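Long-range contacts in extracellular solute-binding protein, family 1 (Trichodesmium erythraeum, PDB 6G7Q), which probably binds a small solute outside the cytoplasmic membrane and hands it to an ABC-type importer, as extracellular solute-binding proteins of this kind do: residues Ala179-Val184 with Tyr197-Leu202; Gly1-Tyr6 with Thr25-Asn30; Trp161-Val166 with Asp311-Lys316. All coordinates share one frame; numbering follows the deposited sequence. Where two conformers were deposited one is given.

Interaction 1. Residues Ala179-Val184 with Tyr197-Leu202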
ATOM      1  N   ALA A 179      10.655   0.799 -11.708  1.00 13.23           N
ATOM      2  CA  ALA A 179      12.031   0.621 -12.153  1.00 13.26           C
ATOM      3  C   ALA A 179      12.631  -0.701 -11.725  1.00 13.20           C
ATOM      4  O   ALA A 179      13.421  -1.295 -12.475  1.00 13.74           O
ATOM      5  CB  ALA A 179      12.916   1.765 -11.691  1.00 14.98           C
ATOM      6  N   GLN A 180      12.239  -1.185 -10.556  1.00 12.92           N
ATOM      7  CA  GLN A 180      12.746  -2.469 -10.125  1.00 13.01           C
ATOM      8  C   GLN A 180      12.207  -3.605 -10.977  1.00 12.32           C
ATOM      9  O   GLN A 180      12.942  -4.554 -11.346  1.00 13.23           O
ATOM     10  CB  GLN A 180      12.438  -2.750  -8.651  1.00 12.61           C
ATOM     11  CG  GLN A 180      12.721  -1.622  -7.683  1.00 13.45           C
ATOM     12  CD  GLN A 180      14.050  -0.971  -7.883  1.00 14.00           C
ATOM     13  OE1 GLN A 180      15.087  -1.675  -7.947  1.00 14.37           O
ATOM     14  NE2 GLN A 180      14.060   0.363  -7.975  1.00 14.74           N
ATOM     15  N   ILE A 181      10.900  -3.525 -11.311  1.00 12.36           N
ATOM     16  CA  ILE A 181      10.319  -4.522 -12.181  1.00 11.72           C
ATOM     17  C   ILE A 181      11.043  -4.533 -13.552  1.00 13.25           C
ATOM     18  O   ILE A 181      11.352  -5.602 -14.087  1.00 12.97           O
ATOM     19  CB  ILE A 181       8.826  -4.271 -12.333  1.00 12.86           C
ATOM     20  CG1 ILE A 181       8.115  -4.446 -10.972  1.00 13.03           C
ATOM     21  CG2 ILE A 181       8.237  -5.243 -13.346  1.00 13.85           C
ATOM     22  CD1 ILE A 181       6.644  -4.026 -10.972  1.00 14.09           C
ATOM     23  N   LYS A 182      11.300  -3.327 -14.080  1.00 12.72           N
ATOM     24  CA  LYS A 182      12.011  -3.227 -15.344  0.50 13.76           C
ATOM     25  C   LYS A 182      13.412  -3.839 -15.254  1.00 14.33           C
ATOM     26  O   LYS A 182      13.888  -4.499 -16.191  1.00 14.66           O
ATOM     27  CB  LYS A 182      12.051  -1.770 -15.818  0.50 15.27           C
ATOM     28  CG  LYS A 182      10.725  -1.194 -16.242  0.50 17.09           C
ATOM     29  CD  LYS A 182      10.811   0.314 -16.510  0.50 18.19           C
ATOM     30  CE  LYS A 182       9.558   0.776 -17.208  0.50 20.82           C
ATOM     31  NZ  LYS A 182       8.832  -0.372 -17.784  0.50 22.70           N
ATOM     32  N   ALA A 183      14.090  -3.615 -14.127  1.00 13.53           N
ATOM     33  CA  ALA A 183      15.454  -4.139 -13.937  1.00 13.99           C
ATOM     34  C   ALA A 183      15.431  -5.684 -13.852  1.00 13.75           C
ATOM     35  O   ALA A 183      16.355  -6.350 -14.339  1.00 15.09           O
ATOM     36  CB  ALA A 183      16.050  -3.519 -12.687  1.00 14.86           C
ATOM     37  N   VAL A 184      14.380  -6.249 -13.220  1.00 13.37           N
ATOM     38  CA  VAL A 184      14.222  -7.668 -13.193  1.00 12.96           C
ATOM     39  C   VAL A 184      13.987  -8.237 -14.598  1.00 13.05           C
ATOM     40  O   VAL A 184      14.601  -9.240 -14.983  1.00 14.24           O
ATOM     41  CB  VAL A 184      13.081  -8.069 -12.220  1.00 13.28           C
ATOM     42  CG1 VAL A 184      12.708  -9.535 -12.360  1.00 12.64           C
ATOM     43  CG2 VAL A 184      13.465  -7.753 -10.761  1.00 13.84           C
ATOM     44  N   TYR A 197       0.387  -3.966  -7.491  1.00 11.03           N
ATOM     45  CA  TYR A 197      -0.347  -3.210  -8.504  1.00 11.29           C
ATOM     46  C   TYR A 197       0.578  -2.668  -9.589  1.00 11.47           C
ATOM     47  O   TYR A 197       0.095  -2.353 -10.675  1.00 12.89           O
ATOM     48  CB  TYR A 197      -1.206  -2.110  -7.860  1.00 11.64           C
ATOM     49  CG  TYR A 197      -0.483  -1.125  -7.021  1.00 11.83           C
ATOM     50  CD1 TYR A 197       0.121   0.007  -7.549  1.00 12.38           C
ATOM     51  CD2 TYR A 197      -0.360  -1.331  -5.644  1.00 11.41           C
ATOM     52  CE1 TYR A 197       0.821   0.866  -6.740  1.00 12.93           C
ATOM     53  CE2 TYR A 197       0.341  -0.458  -4.868  1.00 11.86           C
ATOM     54  CZ  TYR A 197       0.984   0.609  -5.404  1.00 12.01           C
ATOM     55  OH  TYR A 197       1.741   1.415  -4.577  1.00 12.62           O
ATOM     56  N   TYR A 198       1.878  -2.540  -9.316  1.00 11.52           N
ATOM     57  CA  TYR A 198       2.759  -2.031 -10.371  1.00 11.83           C
ATOM     58  C   TYR A 198       2.947  -3.040 -11.479  1.00 12.21           C
ATOM     59  O   TYR A 198       3.155  -2.630 -12.647  1.00 12.96           O
ATOM     60  CB  TYR A 198       4.125  -1.586  -9.799  1.00 11.91           C
ATOM     61  CG  TYR A 198       4.038  -0.404  -8.885  1.00 12.12           C
ATOM     62  CD1 TYR A 198       3.664   0.824  -9.344  1.00 13.21           C
ATOM     63  CD2 TYR A 198       4.320  -0.554  -7.538  1.00 11.61           C
ATOM     64  CE1 TYR A 198       3.581   1.890  -8.508  1.00 13.34           C
ATOM     65  CE2 TYR A 198       4.216   0.508  -6.666  1.00 12.33           C
ATOM     66  CZ  TYR A 198       3.818   1.714  -7.129  1.00 12.77           C
ATOM     67  OH  TYR A 198       3.640   2.753  -6.259  1.00 14.75           O
ATOM     68  N   LEU A 199       2.903  -4.335 -11.198  1.00 11.93           N
ATOM     69  CA  LEU A 199       2.989  -5.351 -12.279  1.00 12.33           C
ATOM     70  C   LEU A 199       1.704  -5.300 -13.097  1.00 11.94           C
ATOM     71  O   LEU A 199       1.726  -5.359 -14.325  1.00 13.31           O
ATOM     72  CB  LEU A 199       3.341  -6.718 -11.767  1.00 12.88           C
ATOM     73  CG  LEU A 199       3.468  -7.805 -12.811  1.00 12.79           C
ATOM     74  CD1 LEU A 199       4.576  -7.470 -13.838  1.00 13.93           C
ATOM     75  CD2 LEU A 199       3.760  -9.130 -12.158  1.00 14.62           C
ATOM     76  N   ALA A 200       0.565  -5.228 -12.391  1.00 12.39           N
ATOM     77  CA  ALA A 200      -0.719  -5.121 -13.067  1.00 13.02           C
ATOM     78  C   ALA A 200      -0.814  -3.883 -13.939  1.00 12.65           C
ATOM     79  O   ALA A 200      -1.355  -3.949 -15.073  1.00 13.84           O
ATOM     80  CB  ALA A 200      -1.862  -5.142 -12.018  1.00 13.48           C
ATOM     81  N   ARG A 201      -0.252  -2.774 -13.484  1.00 13.28           N
ATOM     82  CA  ARG A 201      -0.270  -1.549 -14.269  1.00 13.34           C
ATOM     83  C   ARG A 201       0.477  -1.745 -15.616  1.00 13.74           C
ATOM     84  O   ARG A 201       0.029  -1.350 -16.677  1.00 14.82           O
ATOM     85  CB  ARG A 201       0.336  -0.408 -13.459  1.00 13.92           C
ATOM     86  CG  ARG A 201       0.284   0.936 -14.100  1.00 15.02           C
ATOM     87  CD  ARG A 201       0.961   1.990 -13.271  1.00 15.55           C
ATOM     88  NE  ARG A 201       0.371   2.195 -11.950  1.00 14.20           N
ATOM     89  CZ  ARG A 201       0.849   3.057 -11.057  1.00 14.97           C
ATOM     90  NH1 ARG A 201       1.978   3.721 -11.273  1.00 17.13           N
ATOM     91  NH2 ARG A 201       0.226   3.229  -9.901  1.00 16.11           N
ATOM     92  N   LEU A 202       1.630  -2.410 -15.555  1.00 13.43           N
ATOM     93  CA  LEU A 202       2.400  -2.715 -16.751  1.00 13.48           C
ATOM     94  C   LEU A 202       1.651  -3.649 -17.665  1.00 14.42           C
ATOM     95  O   LEU A 202       1.671  -3.477 -18.899  1.00 16.07           O
ATOM     96  CB  LEU A 202       3.807  -3.274 -16.396  1.00 13.72           C
ATOM     97  CG  LEU A 202       4.725  -2.265 -15.755  1.00 14.61           C
ATOM     98  CD1 LEU A 202       5.875  -3.008 -15.064  1.00 14.70           C
ATOM     99  CD2 LEU A 202       5.301  -1.286 -16.763  1.00 15.10           C
TER

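Interaction 2. Residues Gly1-Tyr6 with Thr25-Asn30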
ATOM      1  N   GLY A   1     -25.637  19.477   0.075  1.00 41.64           N
ATOM      2  CA  GLY A   1     -24.353  19.962   0.650  1.00 32.15           C
ATOM      3  C   GLY A   1     -23.144  19.319  -0.060  1.00 24.62           C
ATOM      4  O   GLY A   1     -23.248  18.802  -1.189  1.00 25.92           O
ATOM      5  N   ALA A   2     -21.972  19.414   0.534  1.00 22.99           N
ATOM      6  CA  ALA A   2     -20.760  18.915  -0.109  1.00 22.31           C
ATOM      7  C   ALA A   2     -19.781  18.432   0.912  1.00 21.64           C
ATOM      8  O   ALA A   2     -19.866  18.799   2.078  1.00 22.89           O
ATOM      9  CB  ALA A   2     -20.150  19.991  -0.962  1.00 24.06           C
ATOM     10  N   ILE A   3     -18.847  17.609   0.467  1.00 19.27           N
ATOM     11  CA  ILE A   3     -17.677  17.253   1.271  1.00 18.20           C
ATOM     12  C   ILE A   3     -16.403  17.647   0.500  1.00 16.55           C
ATOM     13  O   ILE A   3     -16.377  17.608  -0.728  1.00 18.74           O
ATOM     14  CB  ILE A   3     -17.638  15.766   1.658  1.00 17.74           C
ATOM     15  CG1 ILE A   3     -17.555  14.859   0.422  1.00 20.02           C
ATOM     16  CG2 ILE A   3     -18.846  15.413   2.534  1.00 19.28           C
ATOM     17  CD1 ILE A   3     -17.221  13.439   0.692  1.00 22.74           C
ATOM     18  N   ASN A   4     -15.364  17.980   1.250  1.00 17.23           N
ATOM     19  CA  ASN A   4     -14.054  18.272   0.670  1.00 16.80           C
ATOM     20  C   ASN A   4     -13.110  17.076   0.906  1.00 16.29           C
ATOM     21  O   ASN A   4     -12.735  16.786   2.049  1.00 16.89           O
ATOM     22  CB  ASN A   4     -13.521  19.515   1.334  1.00 18.37           C
ATOM     23  CG  ASN A   4     -14.427  20.688   1.085  1.00 19.47           C
ATOM     24  OD1 ASN A   4     -14.741  20.978  -0.053  1.00 23.56           O
ATOM     25  ND2 ASN A   4     -14.815  21.382   2.147  1.00 22.56           N
ATOM     26  N   LEU A   5     -12.769  16.422  -0.181  1.00 15.16           N
ATOM     27  CA  LEU A   5     -11.954  15.230  -0.163  1.00 14.68           C
ATOM     28  C   LEU A   5     -10.521  15.665  -0.552  1.00 16.04           C
ATOM     29  O   LEU A   5     -10.284  16.070  -1.679  1.00 17.03           O
ATOM     30  CB  LEU A   5     -12.507  14.251  -1.207  1.00 15.55           C
ATOM     31  CG  LEU A   5     -11.617  13.037  -1.500  1.00 15.01           C
ATOM     32  CD1 LEU A   5     -11.340  12.209  -0.242  1.00 16.50           C
ATOM     33  CD2 LEU A   5     -12.223  12.137  -2.572  1.00 16.50           C
ATOM     34  N   TYR A   6      -9.606  15.556   0.408  1.00 14.91           N
ATOM     35  CA  TYR A   6      -8.187  15.797   0.181  1.00 15.15           C
ATOM     36  C   TYR A   6      -7.537  14.452  -0.052  1.00 15.19           C
ATOM     37  O   TYR A   6      -7.485  13.645   0.872  1.00 15.74           O
ATOM     38  CB  TYR A   6      -7.545  16.463   1.378  1.00 14.70           C
ATOM     39  CG  TYR A   6      -7.721  17.955   1.583  1.00 16.66           C
ATOM     40  CD1 TYR A   6      -8.945  18.576   1.373  1.00 17.46           C
ATOM     41  CD2 TYR A   6      -6.673  18.720   2.129  1.00 17.40           C
ATOM     42  CE1 TYR A   6      -9.099  19.936   1.618  1.00 18.66           C
ATOM     43  CE2 TYR A   6      -6.828  20.060   2.390  1.00 19.68           C
ATOM     44  CZ  TYR A   6      -8.049  20.660   2.152  1.00 18.97           C
ATOM     45  OH  TYR A   6      -8.245  22.000   2.412  1.00 21.28           O
ATOM     46  N   THR A  25     -26.595  10.288  -2.028  1.00 18.48           N
ATOM     47  CA  THR A  25     -26.587  11.055  -0.776  1.00 18.87           C
ATOM     48  C   THR A  25     -26.949  12.512  -0.939  1.00 19.00           C
ATOM     49  O   THR A  25     -27.150  13.183   0.053  1.00 20.56           O
ATOM     50  CB  THR A  25     -25.218  11.022  -0.066  1.00 19.10           C
ATOM     51  OG1 THR A  25     -24.271  11.759  -0.836  1.00 19.36           O
ATOM     52  CG2 THR A  25     -24.774   9.638   0.195  1.00 19.16           C
ATOM     53  N   GLY A  26     -26.910  13.016  -2.180  1.00 20.98           N
ATOM     54  CA  GLY A  26     -27.093  14.437  -2.441  1.00 22.66           C
ATOM     55  C   GLY A  26     -25.837  15.285  -2.225  1.00 21.40           C
ATOM     56  O   GLY A  26     -25.860  16.474  -2.507  1.00 27.73           O
ATOM     57  N   LEU A  27     -24.733  14.679  -1.768  1.00 19.52           N
ATOM     58  CA  LEU A  27     -23.536  15.440  -1.428  1.00 20.38           C
ATOM     59  C   LEU A  27     -22.559  15.487  -2.605  1.00 21.24           C
ATOM     60  O   LEU A  27     -22.126  14.453  -3.085  1.00 20.85           O
ATOM     61  CB  LEU A  27     -22.826  14.789  -0.233  1.00 19.95           C
ATOM     62  CG  LEU A  27     -23.663  14.774   1.052  1.00 21.55           C
ATOM     63  CD1 LEU A  27     -23.053  13.899   2.133  1.00 23.99           C
ATOM     64  CD2 LEU A  27     -23.946  16.203   1.514  1.00 25.22           C
ATOM     65  N   LYS A  28     -22.177  16.697  -2.979  1.00 20.91           N
ATOM     66  CA  LYS A  28     -21.116  16.904  -3.953  1.00 21.89           C
ATOM     67  C   LYS A  28     -19.764  16.570  -3.358  1.00 20.73           C
ATOM     68  O   LYS A  28     -19.553  16.812  -2.171  1.00 19.90           O
ATOM     69  CB  LYS A  28     -21.101  18.378  -4.368  1.00 25.79           C
ATOM     70  CG  LYS A  28     -20.093  18.750  -5.467  1.00 31.58           C
ATOM     71  CD  LYS A  28     -20.280  20.189  -5.917  1.00 39.49           C
ATOM     72  CE  LYS A  28     -19.515  20.511  -7.199  1.00 44.48           C
ATOM     73  NZ  LYS A  28     -19.790  19.518  -8.294  1.00 48.30           N
ATOM     74  N   VAL A  29     -18.863  16.022  -4.193  1.00 21.26           N
ATOM     75  CA  VAL A  29     -17.490  15.778  -3.775  1.00 19.45           C
ATOM     76  C   VAL A  29     -16.581  16.830  -4.409  1.00 19.19           C
ATOM     77  O   VAL A  29     -16.456  16.891  -5.651  1.00 22.80           O
ATOM     78  CB  VAL A  29     -17.015  14.377  -4.164  1.00 20.09           C
ATOM     79  CG1 VAL A  29     -15.588  14.168  -3.709  1.00 20.84           C
ATOM     80  CG2 VAL A  29     -17.940  13.326  -3.573  1.00 21.73           C
ATOM     81  N   ASN A  30     -15.986  17.668  -3.572  1.00 18.01           N
ATOM     82  CA  ASN A  30     -14.936  18.634  -4.034  1.00 17.76           C
ATOM     83  C   ASN A  30     -13.598  17.974  -3.782  1.00 19.10           C
ATOM     84  O   ASN A  30     -13.225  17.724  -2.649  1.00 20.21           O
ATOM     85  CB  ASN A  30     -15.007  19.898  -3.217  1.00 20.20           C
ATOM     86  CG  ASN A  30     -16.314  20.646  -3.385  1.00 23.40           C
ATOM     87  OD1 ASN A  30     -16.852  20.757  -4.488  1.00 27.16           O
ATOM     88  ND2 ASN A  30     -16.809  21.194  -2.284  1.00 24.77           N
TER

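Interaction 3. Residues Trp161-Val166 with Asp311-Lys316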
ATOM      1  N   TRP A 161      18.972 -10.204   9.389  1.00 14.58           N
ATOM      2  CA  TRP A 161      18.308 -10.384   8.096  1.00 12.67           C
ATOM      3  C   TRP A 161      18.696  -9.250   7.148  1.00 12.64           C
ATOM      4  O   TRP A 161      19.027  -9.496   5.979  1.00 12.83           O
ATOM      5  CB  TRP A 161      16.799 -10.443   8.280  1.00 13.06           C
ATOM      6  CG  TRP A 161      16.053 -10.441   6.991  1.00 13.03           C
ATOM      7  CD1 TRP A 161      15.781 -11.531   6.192  1.00 12.79           C
ATOM      8  CD2 TRP A 161      15.562  -9.290   6.282  1.00 12.98           C
ATOM      9  NE1 TRP A 161      15.179 -11.092   5.033  1.00 13.01           N
ATOM     10  CE2 TRP A 161      15.037  -9.742   5.055  1.00 12.66           C
ATOM     11  CE3 TRP A 161      15.527  -7.916   6.549  1.00 14.45           C
ATOM     12  CZ2 TRP A 161      14.501  -8.867   4.125  1.00 12.92           C
ATOM     13  CZ3 TRP A 161      15.014  -7.050   5.614  1.00 13.88           C
ATOM     14  CH2 TRP A 161      14.512  -7.542   4.407  1.00 14.07           C
ATOM     15  N   ALA A 162      18.576  -8.014   7.621  1.00 12.68           N
ATOM     16  CA  ALA A 162      18.754  -6.889   6.742  1.00 13.74           C
ATOM     17  C   ALA A 162      20.191  -6.831   6.209  1.00 14.01           C
ATOM     18  O   ALA A 162      20.399  -6.435   5.074  1.00 14.07           O
ATOM     19  CB  ALA A 162      18.387  -5.624   7.428  1.00 14.66           C
ATOM     20  N   LYS A 163      21.170  -7.175   7.053  1.00 13.85           N
ATOM     21  CA  LYS A 163      22.563  -7.226   6.574  1.00 13.89           C
ATOM     22  C   LYS A 163      22.692  -8.213   5.409  1.00 13.92           C
ATOM     23  O   LYS A 163      23.337  -7.903   4.400  1.00 15.11           O
ATOM     24  CB  LYS A 163      23.526  -7.674   7.714  1.00 15.73           C
ATOM     25  CG  LYS A 163      23.826  -6.611   8.704  1.00 19.15           C
ATOM     26  CD  LYS A 163      24.754  -7.112   9.807  1.00 22.47           C
ATOM     27  CE  LYS A 163      25.085  -6.007  10.796  1.00 23.27           C
ATOM     28  NZ  LYS A 163      25.927  -6.619  11.885  1.00 27.25           N
ATOM     29  N   GLY A 164      22.099  -9.391   5.550  1.00 13.60           N
ATOM     30  CA  GLY A 164      22.169 -10.357   4.477  1.00 13.60           C
ATOM     31  C   GLY A 164      21.448  -9.899   3.234  1.00 12.76           C
ATOM     32  O   GLY A 164      21.893 -10.117   2.102  1.00 13.61           O
ATOM     33  N   PHE A 165      20.271  -9.309   3.440  1.00 12.11           N
ATOM     34  CA  PHE A 165      19.481  -8.767   2.335  1.00 12.10           C
ATOM     35  C   PHE A 165      20.217  -7.706   1.535  1.00 11.69           C
ATOM     36  O   PHE A 165      20.311  -7.807   0.280  1.00 12.31           O
ATOM     37  CB  PHE A 165      18.157  -8.194   2.911  1.00 12.49           C
ATOM     38  CG  PHE A 165      17.181  -7.738   1.866  1.00 11.74           C
ATOM     39  CD1 PHE A 165      16.608  -8.640   0.971  1.00 11.96           C
ATOM     40  CD2 PHE A 165      16.791  -6.420   1.791  1.00 12.86           C
ATOM     41  CE1 PHE A 165      15.661  -8.215   0.025  1.00 12.48           C
ATOM     42  CE2 PHE A 165      15.836  -6.009   0.890  1.00 13.37           C
ATOM     43  CZ  PHE A 165      15.282  -6.902   0.003  1.00 13.68           C
ATOM     44  N   VAL A 166      20.754  -6.723   2.238  1.00 12.79           N
ATOM     45  CA  VAL A 166      21.518  -5.665   1.582  1.00 13.42           C
ATOM     46  C   VAL A 166      22.721  -6.231   0.835  1.00 12.53           C
ATOM     47  O   VAL A 166      23.085  -5.770  -0.265  1.00 13.63           O
ATOM     48  CB  VAL A 166      21.876  -4.572   2.577  1.00 14.35           C
ATOM     49  CG1 VAL A 166      22.826  -3.553   1.948  1.00 17.06           C
ATOM     50  CG2 VAL A 166      20.599  -3.881   3.014  1.00 14.90           C
ATOM     51  N   ASP A 311      19.297   2.462   7.722  1.00 16.36           N
ATOM     52  CA  ASP A 311      20.508   3.294   7.790  1.00 18.68           C
ATOM     53  C   ASP A 311      21.667   2.487   8.338  1.00 18.01           C
ATOM     54  O   ASP A 311      22.783   2.513   7.774  1.00 20.85           O
ATOM     55  CB  ASP A 311      20.266   4.532   8.656  1.00 20.45           C
ATOM     56  CG  ASP A 311      21.539   5.285   8.997  1.00 26.94           C
ATOM     57  OD1 ASP A 311      21.980   6.014   8.100  1.00 34.68           O
ATOM     58  OD2 ASP A 311      22.113   5.200  10.125  1.00 34.65           O
ATOM     59  N   ARG A 312      21.460   1.779   9.432  1.00 18.18           N
ATOM     60  CA  ARG A 312      22.536   1.077  10.110  1.00 17.91           C
ATOM     61  C   ARG A 312      23.198   0.013   9.235  1.00 17.18           C
ATOM     62  O   ARG A 312      24.425  -0.172   9.348  1.00 20.62           O
ATOM     63  CB  ARG A 312      22.034   0.470  11.441  1.00 21.58           C
ATOM     64  CG  ARG A 312      23.120   0.221  12.482  1.00 29.27           C
ATOM     65  CD  ARG A 312      22.486   0.360  13.892  1.00 32.28           C
ATOM     66  NE  ARG A 312      21.387  -0.516  13.836  1.00 34.84           N
ATOM     67  CZ  ARG A 312      20.233  -0.442  14.444  1.00 35.78           C
ATOM     68  NH1 ARG A 312      19.399  -1.410  14.058  1.00 30.62           N
ATOM     69  NH2 ARG A 312      19.933   0.469  15.403  1.00 36.60           N
ATOM     70  N   VAL A 313      22.429  -0.659   8.366  1.00 16.52           N
ATOM     71  CA  VAL A 313      22.968  -1.720   7.514  1.00 17.46           C
ATOM     72  C   VAL A 313      23.415  -1.225   6.119  1.00 16.84           C
ATOM     73  O   VAL A 313      23.779  -2.028   5.266  1.00 19.84           O
ATOM     74  CB  VAL A 313      21.993  -2.903   7.371  1.00 17.79           C
ATOM     75  CG1 VAL A 313      21.658  -3.468   8.737  1.00 18.80           C
ATOM     76  CG2 VAL A 313      20.740  -2.545   6.607  1.00 17.39           C
ATOM     77  N   GLY A 314      23.374   0.084   5.913  1.00 17.33           N
ATOM     78  CA  GLY A 314      23.892   0.626   4.672  1.00 17.62           C
ATOM     79  C   GLY A 314      22.931   0.563   3.514  1.00 18.14           C
ATOM     80  O   GLY A 314      23.373   0.618   2.399  1.00 22.07           O
ATOM     81  N   TRP A 315      21.617   0.494   3.774  1.00 17.28           N
ATOM     82  CA  TRP A 315      20.612   0.517   2.740  1.00 17.94           C
ATOM     83  C   TRP A 315      20.316   1.906   2.536  1.00 24.67           C
ATOM     84  O   TRP A 315      19.680   2.613   3.421  1.00 27.59           O
ATOM     85  CB  TRP A 315      19.368  -0.176   3.164  1.00 17.17           C
ATOM     86  CG  TRP A 315      18.229  -0.270   2.195  1.00 15.17           C
ATOM     87  CD1 TRP A 315      17.949   0.470   1.070  1.00 15.30           C
ATOM     88  CD2 TRP A 315      17.161  -1.177   2.363  1.00 14.28           C
ATOM     89  NE1 TRP A 315      16.781   0.042   0.525  1.00 15.50           N
ATOM     90  CE2 TRP A 315      16.260  -0.946   1.311  1.00 15.94           C
ATOM     91  CE3 TRP A 315      16.895  -2.139   3.289  1.00 15.64           C
ATOM     92  CZ2 TRP A 315      15.082  -1.653   1.178  1.00 15.95           C
ATOM     93  CZ3 TRP A 315      15.732  -2.850   3.179  1.00 14.65           C
ATOM     94  CH2 TRP A 315      14.827  -2.594   2.122  1.00 14.68           C
ATOM     95  N   LYS A 316      20.827   2.248   1.340  1.00 29.57           N
ATOM     96  CA  LYS A 316      20.914   3.546   0.756  1.00 28.91           C
ATOM     97  C   LYS A 316      19.628   4.294   0.488  1.00 29.79           C
ATOM     98  O   LYS A 316      18.589   3.785   0.021  1.00 22.65           O
ATOM     99  CB  LYS A 316      21.768   3.453  -0.505  1.00 36.10           C
TER

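Interaction 1. Residues Ala179-Val184 with Tyr197-Leu202
I181 carries most of this contact, reaching from helix 177-185 with both of its branches to meet Y198, L199 and L202. Its CG1 stands anti to the carbonyl carbon (chi1 -64°), and the extended second torsion sends CD1 forward until it lies 3.7 Å from Y198 CB and 3.8 Å from L199 N, crossing the base of the tyrosine at about a right angle. The CG2 branch serves a different neighbour: it sits 3.7 Å from L202 CD1, the two side chains sliding past each other in opposite directions, while L199 CD1 stands farther off, 4.3 Å from I181 CG2. The example illustrates how, in one lobe of what is consistent with the two-lobed periplasmic-binding-protein fold, two short helices joined through strand 191-195 are fitted together largely through one branched residue. The local axes approach to 10.5 Å at a crossing angle of -69°, keeping the backbones well apart and letting the isoleucine do most of the bridging. M106, V217 and V213 complete the apolar surroundings of I181, placing the tight part between strands 96-108 and 217-220 and helix 208-216. Toward the partly exposed side the contact thins out. K182 brings NZ to 3.8 Å from L202 CD2, a tentative approach, since two conformers were deposited, and its ion pair with D210 is long and weak. Y198 turns its ring away: Y197 CE1 lies over one face, R201 NH1 reaches the edge in plane, and the hydroxyl is hydrogen-bonded to Y141 OH.

Interaction 2. Residues Gly1-Tyr6 with Thr25-Asn30
A2, I3 and N4 pair in parallel register with K28, V29 and N30, the local strand axes coming within 4.8 Å and inclined at 28°. Four backbone bonds of 2.8 to 3.0 Å ladder the pair, from K28 N to G1 O, I3 N to K28 O, N30 N to I3 O and L5 N to N30 O. Of these, the first meets its acceptor least directly, with a C=O...N angle of 144°. On the face that holds A2, K28, N4 and N30, the two asparagines repeat the backbone register in their side chains. Each has its CG anti to the carbonyl carbon (chi1 -61° in N4), which sets the amides side by side, pointing the same way and nearly coplanar. N30 ND2 donates to N4 OD1 at 3.0 Å; the oxygen lies in the amide plane of N30, whereas the donor is tilted out of the carbonyl plane of N4. The other end of the N4 amide, ND2, is bound by the carbonyl of P51, so both ends of the group are used and its rotation is fixed. The other face, that of I3 and V29, is apolar, and V29 CG1 also lies 4.0 Å from L5 CB. Nearer the chain start, L27 packs CD2 on the G1 backbone, 3.6 Å from G1 C. This is the pairing of a beta-alpha-beta unit: helix 14-25 connects the strands and covers L5, L27 and V29 with Y18 and F21, F251 of helix 245-255 packs on I3 and L5, and strand 54-58 continues the sheet beyond strand 2-7.

Interaction 3. Residues Trp161-Val166 with Asp311-Lys316
V313 and W315 are pressed against A162, K163, F165 and V166 just where helix 303-312 ends in a Schellman motif. G314 is the C-prime residue of that motif; its positive phi turns the chain, and a CB there would be jammed against the preceding carbonyl. The turn lets the C-terminal tail lie along the end of helix 140-167, an instance of a C-terminal helix cap delivering side chains to a helix remote in sequence. W315 can be followed outward. Its CB is 3.9 Å from V166 CG2, and farther along the indole CE3 passes the same methyl obliquely. CZ3 then comes 3.9 Å from F165 CE2, and CH2, at the far rim, 3.8 Å from that same carbon, reaching the edge of the phenyl ring near its plane. The two rings are inclined at 54°, and F169 meets both of them edge-to-face. At the pyrrole end of the indole, NE1 is hydrogen-bonded to the carbonyl of R135, which fixes the ring's rotation. V313 divides its methyls: CG1 touches K163 CG at 3.8 Å, while CG2, in the crowded position between backbone N and carbonyl carbon, packs 3.8 Å from V166 CG2 and 4.0 Å from A162 CB. A glycine in place of V313 would probably leave A162 CB and K163 CG without their partner, reduce V166 CG2 to its touch with W315 and open a gap between helix and tail. The V313 carbonyl also takes part, its O lying 3.8 Å from V166 CG1 and hydrogen-bonded to a glycerol that probably came from crystallisation.

How the interactions relate
The three contacts share no helix or strand, and their chemistry follows the elements they join. Interaction 1 is buried and interaction 3 partly so; both rest on apolar side chains with no hydrogen bond across the segments, though aliphatic branches dominate interaction 1 and aromatic rings join valines in interaction 3. Interaction 2, at the surface, is held by backbone bonds and an amide pair, with an apolar side against the helices. Interactions 1 and 3 lie closer, their centres about 23 Å apart, with helices 140-167 and 177-185 consecutive in the chain and interaction 1 nested within the loop that interaction 3 closes. Interaction 2 closes early in the chain, its centre about 45 Å from that of interaction 3, across the molecule's middle.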